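Local atomic coordinates of beta 1-3 glucanase (PDB entry 5H4E), a protein that probably hydrolyses beta-1,3-glucans, as a bacterial glucanase domain of glycoside hydrolase family 64. Residues Tyr21-Lys33 / Tyr77-Ile89. Sequence-based numbering, arbitrary orientation.
Sequences YSNDQIYWAIVGK and YFCKASQQSYAYI
W28 fills the hollow between C79 and A87 in an antiparallel beta pairing, strand 26-33 with strand 79-80, whose second strand leads on through the turn 81-85 to strand 86-89, part of a different, mixed sheet of the GH64 domain. The axes of segments 26-33 and 86-89 approach to 8.8 Å, at 8°. The indole is the bump that spans this gap. Its chi1 of 66° sets CG between backbone N and carbonyl carbon, turning the rings toward the 81-87 segment. C79 CB lies over one face and A87 CB over the opposite one, 3.9 Å from the centre of the six-membered ring; both places suit short side chains, which let the flat ring lie close against them. I30 continues the filling, its CD1 resting against A87 CB (3.5 Å) and I89 CG2 (3.7 Å).

On the face of Y27 and K80 the same strand supplies a smaller bump: A29 is a methyl knob against the face of the F78 ring, with CB 3.5 Å from the ring centre and almost on its normal, while Y27 lies alongside the extended K80, CE1 against CG. Main-chain hydrogen bonds from W28 N to C79 O, C79 N to W28 O and A81 N to I26 O lock the register.

Where the chain turns, A81 CB tucks against N23 CB at 3.8 Å, a close fit that suits a short side chain. S82 OG donates to the anti lone pair of D24 OD1 at 2.7 Å, and K80 NZ adds a long salt bridge to OD2. Deeper in, the indole N-H is satisfied in its own ring plane: W28 NE1 reaches Q84 O at 2.8 Å, with a nearly straight angle of 168°.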
loop_
_atom_site.group_PDB
_atom_site.type_symbol
_atom_site.label_atom_id
_atom_site.label_comp_id
_atom_site.label_asym_id
_atom_site.label_seq_id
_atom_site.Cartn_x
_atom_site.Cartn_y
_atom_site.Cartn_z
ATOM N N TYR A 21 17.962 12.299 11.537
ATOM C CA TYR A 21 16.901 13.199 12.002
ATOM C C TYR A 21 16.655 13.038 13.503
ATOM O O TYR A 21 16.720 11.922 14.033
ATOM C CB TYR A 21 15.586 12.950 11.244
ATOM C CG TYR A 21 15.674 13.112 9.742
ATOM C CD1 TYR A 21 15.572 14.372 9.144
ATOM C CD2 TYR A 21 15.850 12.005 8.915
ATOM C CE1 TYR A 21 15.651 14.519 7.770
ATOM C CE2 TYR A 21 15.934 12.143 7.546
ATOM C CZ TYR A 21 15.824 13.393 6.973
ATOM O OH TYR A 21 15.909 13.520 5.605
ATOM N N SER A 22 16.381 14.151 14.184
ATOM C CA SER A 22 15.996 14.124 15.598
ATOM C C SER A 22 14.481 13.976 15.686
ATOM O O SER A 22 13.797 14.117 14.681
ATOM C CB SER A 22 16.451 15.398 16.318
ATOM O OG SER A 22 15.799 16.529 15.774
ATOM N N ASN A 23 13.951 13.700 16.873
ATOM C CA ASN A 23 12.504 13.605 17.031
ATOM C C ASN A 23 11.802 14.936 16.752
ATOM O O ASN A 23 10.616 14.978 16.406
ATOM C CB ASN A 23 12.155 13.106 18.433
ATOM C CG ASN A 23 12.416 11.623 18.598
ATOM O OD1 ASN A 23 12.886 10.966 17.677
ATOM N ND2 ASN A 23 12.117 11.091 19.772
ATOM N N ASP A 24 12.547 16.025 16.895
ATOM C CA ASP A 24 12.057 17.349 16.538
ATOM C C ASP A 24 11.958 17.525 15.014
ATOM O O ASP A 24 11.420 18.519 14.534
ATOM C CB ASP A 24 12.974 18.421 17.135
ATOM C CG ASP A 24 12.296 19.763 17.256
ATOM O OD1 ASP A 24 11.215 19.838 17.888
ATOM O OD2 ASP A 24 12.842 20.743 16.713
ATOM N N GLN A 25 12.471 16.551 14.262
ATOM C CA GLN A 25 12.458 16.614 12.801
ATOM C C GLN A 25 11.585 15.518 12.175
ATOM O O GLN A 25 11.611 15.302 10.959
ATOM C CB GLN A 25 13.883 16.513 12.266
ATOM C CG GLN A 25 14.766 17.660 12.738
ATOM C CD GLN A 25 16.227 17.462 12.412
ATOM O OE1 GLN A 25 16.733 16.339 12.428
ATOM N NE2 GLN A 25 16.923 18.563 12.121
ATOM N N ILE A 26 10.827 14.831 13.017
ATOM C CA ILE A 26 9.924 13.783 12.552
ATOM C C ILE A 26 8.490 14.214 12.824
ATOM O O ILE A 26 8.168 14.613 13.938
ATOM C CB ILE A 26 10.229 12.449 13.246
ATOM C CG1 ILE A 26 11.653 11.997 12.906
ATOM C CG2 ILE A 26 9.211 11.375 12.836
ATOM C CD1 ILE A 26 12.105 10.767 13.700
ATOM N N TYR A 27 7.639 14.148 11.806
ATOM C CA TYR A 27 6.256 14.595 11.938
ATOM C C TYR A 27 5.274 13.470 11.664
ATOM O O TYR A 27 5.433 12.756 10.687
ATOM C CB TYR A 27 5.969 15.735 10.974
ATOM C CG TYR A 27 6.841 16.952 11.172
ATOM C CD1 TYR A 27 6.325 18.101 11.771
ATOM C CD2 TYR A 27 8.170 16.968 10.748
ATOM C CE1 TYR A 27 7.107 19.228 11.955
ATOM C CE2 TYR A 27 8.969 18.109 10.931
ATOM C CZ TYR A 27 8.419 19.232 11.532
ATOM O OH TYR A 27 9.174 20.373 11.723
ATOM N N TRP A 28 4.249 13.322 12.500
ATOM C CA TRP A 28 3.208 12.346 12.193
ATOM C C TRP A 28 1.804 12.947 12.194
ATOM O O TRP A 28 1.525 13.925 12.902
ATOM C CB TRP A 28 3.267 11.175 13.172
ATOM C CG TRP A 28 2.938 11.551 14.578
ATOM C CD1 TRP A 28 3.821 11.932 15.553
ATOM C CD2 TRP A 28 1.647 11.571 15.178
ATOM N NE1 TRP A 28 3.152 12.183 16.721
ATOM C CE2 TRP A 28 1.814 11.977 16.515
ATOM C CE3 TRP A 28 0.359 11.286 14.717
ATOM C CZ2 TRP A 28 0.748 12.111 17.390
ATOM C CZ3 TRP A 28 -0.699 11.419 15.593
ATOM C CH2 TRP A 28 -0.496 11.824 16.914
ATOM N N ALA A 29 0.936 12.351 11.383
ATOM C CA ALA A 29 -0.488 12.658 11.350
ATOM C C ALA A 29 -1.239 11.376 11.021
ATOM O O ALA A 29 -0.758 10.568 10.228
ATOM C CB ALA A 29 -0.794 13.746 10.311
ATOM N N ILE A 30 -2.399 11.166 11.636
ATOM C CA ILE A 30 -3.249 10.030 11.257
ATOM C C ILE A 30 -4.556 10.538 10.667
ATOM O O ILE A 30 -5.273 11.305 11.310
ATOM C CB ILE A 30 -3.575 9.116 12.449
ATOM C CG1 ILE A 30 -2.283 8.562 13.061
ATOM C CG2 ILE A 30 -4.482 7.973 12.014
ATOM C CD1 ILE A 30 -2.523 7.784 14.354
ATOM N N VAL A 31 -4.862 10.094 9.456
ATOM C CA VAL A 31 -6.101 10.457 8.795
ATOM C C VAL A 31 -6.857 9.193 8.430
ATOM O O VAL A 31 -6.254 8.164 8.126
ATOM C CB VAL A 31 -5.834 11.319 7.548
ATOM C CG1 VAL A 31 -5.201 12.633 7.962
ATOM C CG2 VAL A 31 -4.920 10.583 6.574
ATOM N N GLY A 32 -8.179 9.252 8.474
ATOM C CA GLY A 32 -8.965 8.059 8.242
ATOM C C GLY A 32 -10.445 8.374 8.267
ATOM O O GLY A 32 -10.838 9.521 8.064
ATOM N N LYS A 33 -11.269 7.358 8.501
ATOM C CA LYS A 33 -12.709 7.576 8.581
ATOM C C LYS A 33 -13.290 7.109 9.907
ATOM O O LYS A 33 -12.898 6.070 10.433
ATOM C CB LYS A 33 -13.416 6.875 7.427
ATOM C CG LYS A 33 -13.312 7.660 6.123
ATOM C CD LYS A 33 -13.248 6.739 4.926
ATOM C CE LYS A 33 -14.598 6.174 4.559
ATOM N NZ LYS A 33 -14.473 5.343 3.321
ATOM N N TYR A 77 -2.368 18.795 10.252
ATOM C CA TYR A 77 -2.771 17.786 11.206
ATOM C C TYR A 77 -1.562 17.111 11.840
ATOM O O TYR A 77 -1.715 16.146 12.590
ATOM C CB TYR A 77 -3.648 16.738 10.527
ATOM C CG TYR A 77 -4.946 17.247 9.923
ATOM C CD1 TYR A 77 -5.636 18.328 10.469
ATOM C CD2 TYR A 77 -5.491 16.616 8.816
ATOM C CE1 TYR A 77 -6.839 18.770 9.906
ATOM C CE2 TYR A 77 -6.673 17.028 8.266
ATOM C CZ TYR A 77 -7.347 18.106 8.804
ATOM O OH TYR A 77 -8.533 18.488 8.216
ATOM N N PHE A 78 -0.369 17.626 11.541
ATOM C CA PHE A 78 0.878 16.976 11.936
ATOM C C PHE A 78 1.374 17.386 13.307
ATOM O O PHE A 78 1.076 18.482 13.792
ATOM C CB PHE A 78 1.960 17.252 10.884
ATOM C CG PHE A 78 1.806 16.407 9.661
ATOM C CD1 PHE A 78 2.502 15.209 9.542
ATOM C CD2 PHE A 78 0.909 16.759 8.669
ATOM C CE1 PHE A 78 2.335 14.401 8.422
ATOM C CE2 PHE A 78 0.745 15.957 7.553
ATOM C CZ PHE A 78 1.458 14.776 7.436
ATOM N N CYS A 79 2.136 16.482 13.917
ATOM C CA CYS A 79 2.714 16.669 15.245
ATOM C C CYS A 79 4.174 16.217 15.248
ATOM O O CYS A 79 4.488 15.163 14.701
ATOM C CB CYS A 79 1.899 15.888 16.288
ATOM S SG CYS A 79 2.542 15.938 17.991
ATOM N N LYS A 80 5.068 17.006 15.840
ATOM C CA LYS A 80 6.471 16.595 15.966
ATOM C C LYS A 80 6.595 15.453 16.967
ATOM O O LYS A 80 5.923 15.466 17.997
ATOM C CB LYS A 80 7.358 17.761 16.423
ATOM C CG LYS A 80 7.588 18.857 15.388
ATOM C CD LYS A 80 8.446 19.997 15.953
ATOM C CE LYS A 80 8.728 21.027 14.862
ATOM N NZ LYS A 80 9.835 21.991 15.174
ATOM N N ALA A 81 7.464 14.483 16.687
ATOM C CA ALA A 81 7.705 13.401 17.639
ATOM C C ALA A 81 8.189 13.960 18.985
ATOM O O ALA A 81 7.945 13.372 20.044
ATOM C CB ALA A 81 8.708 12.405 17.089
ATOM N N SER A 82 8.853 15.112 18.944
ATOM C CA SER A 82 9.368 15.722 20.163
ATOM C C SER A 82 8.247 16.288 21.038
ATOM O O SER A 82 8.383 16.320 22.259
ATOM C CB SER A 82 10.393 16.806 19.817
ATOM O OG SER A 82 9.810 17.830 19.040
ATOM N N GLN A 83 7.146 16.721 20.426
ATOM C CA GLN A 83 5.947 17.112 21.177
ATOM C C GLN A 83 5.228 15.884 21.740
ATOM O O GLN A 83 4.917 15.828 22.920
ATOM C CB GLN A 83 4.970 17.913 20.310
ATOM C CG GLN A 83 3.617 18.152 21.003
ATOM C CD GLN A 83 2.733 19.189 20.303
ATOM O OE1 GLN A 83 3.051 19.662 19.213
ATOM N NE2 GLN A 83 1.612 19.536 20.934
ATOM N N GLN A 84 4.957 14.904 20.884
ATOM C CA GLN A 84 4.375 13.647 21.333
ATOM C C GLN A 84 4.798 12.546 20.359
ATOM O O GLN A 84 4.533 12.649 19.162
ATOM C CB GLN A 84 2.853 13.738 21.418
ATOM C CG GLN A 84 2.189 12.486 22.009
ATOM C CD GLN A 84 0.724 12.694 22.340
ATOM O OE1 GLN A 84 0.369 13.587 23.113
ATOM N NE2 GLN A 84 -0.142 11.875 21.747
ATOM N N SER A 85 5.465 11.519 20.873
ATOM C CA SER A 85 6.114 10.524 20.020
ATOM C C SER A 85 5.197 9.354 19.689
ATOM O O SER A 85 5.578 8.437 18.959
ATOM C CB SER A 85 7.380 9.997 20.694
ATOM O OG SER A 85 7.048 9.287 21.887
ATOM N N TYR A 86 3.992 9.389 20.236
ATOM C CA TYR A 86 3.045 8.293 20.092
ATOM C C TYR A 86 1.660 8.846 19.771
ATOM O O TYR A 86 1.352 9.999 20.076
ATOM C CB TYR A 86 2.993 7.454 21.370
ATOM C CG TYR A 86 2.673 8.305 22.583
ATOM C CD1 TYR A 86 3.688 8.929 23.300
ATOM C CD2 TYR A 86 1.352 8.533 22.977
ATOM C CE1 TYR A 86 3.401 9.745 24.397
ATOM C CE2 TYR A 86 1.053 9.353 24.075
ATOM C CZ TYR A 86 2.084 9.949 24.778
ATOM O OH TYR A 86 1.808 10.749 25.862
ATOM N N ALA A 87 0.832 8.001 19.171
ATOM C CA ALA A 87 -0.565 8.307 18.908
ATOM C C ALA A 87 -1.484 7.295 19.593
ATOM O O ALA A 87 -1.126 6.120 19.739
ATOM C CB ALA A 87 -0.819 8.318 17.412
ATOM N N TYR A 88 -2.650 7.752 20.034
ATOM C CA TYR A 88 -3.726 6.842 20.444
ATOM C C TYR A 88 -4.724 6.719 19.315
ATOM O O TYR A 88 -5.087 7.730 18.727
ATOM C CB TYR A 88 -4.460 7.345 21.690
ATOM C CG TYR A 88 -3.609 7.549 22.915
ATOM C CD1 TYR A 88 -3.125 6.459 23.632
ATOM C CD2 TYR A 88 -3.324 8.828 23.382
ATOM C CE1 TYR A 88 -2.370 6.633 24.770
ATOM C CE2 TYR A 88 -2.562 9.017 24.523
ATOM C CZ TYR A 88 -2.095 7.912 25.212
ATOM O OH TYR A 88 -1.335 8.069 26.338
ATOM N N ILE A 89 -5.173 5.505 18.994
ATOM C CA ILE A 89 -6.320 5.380 18.088
ATOM C C ILE A 89 -7.454 4.611 18.741
ATOM O O ILE A 89 -7.218 3.681 19.530
ATOM C CB ILE A 89 -5.968 4.677 16.728
ATOM C CG1 ILE A 89 -5.337 3.311 16.961
ATOM C CG2 ILE A 89 -5.045 5.543 15.890
ATOM C CD1 ILE A 89 -5.415 2.410 15.740
HETATM O O HOH W 1 10.794 12.359 21.781
HETATM O O HOH W 2 -0.814 14.685 14.642
#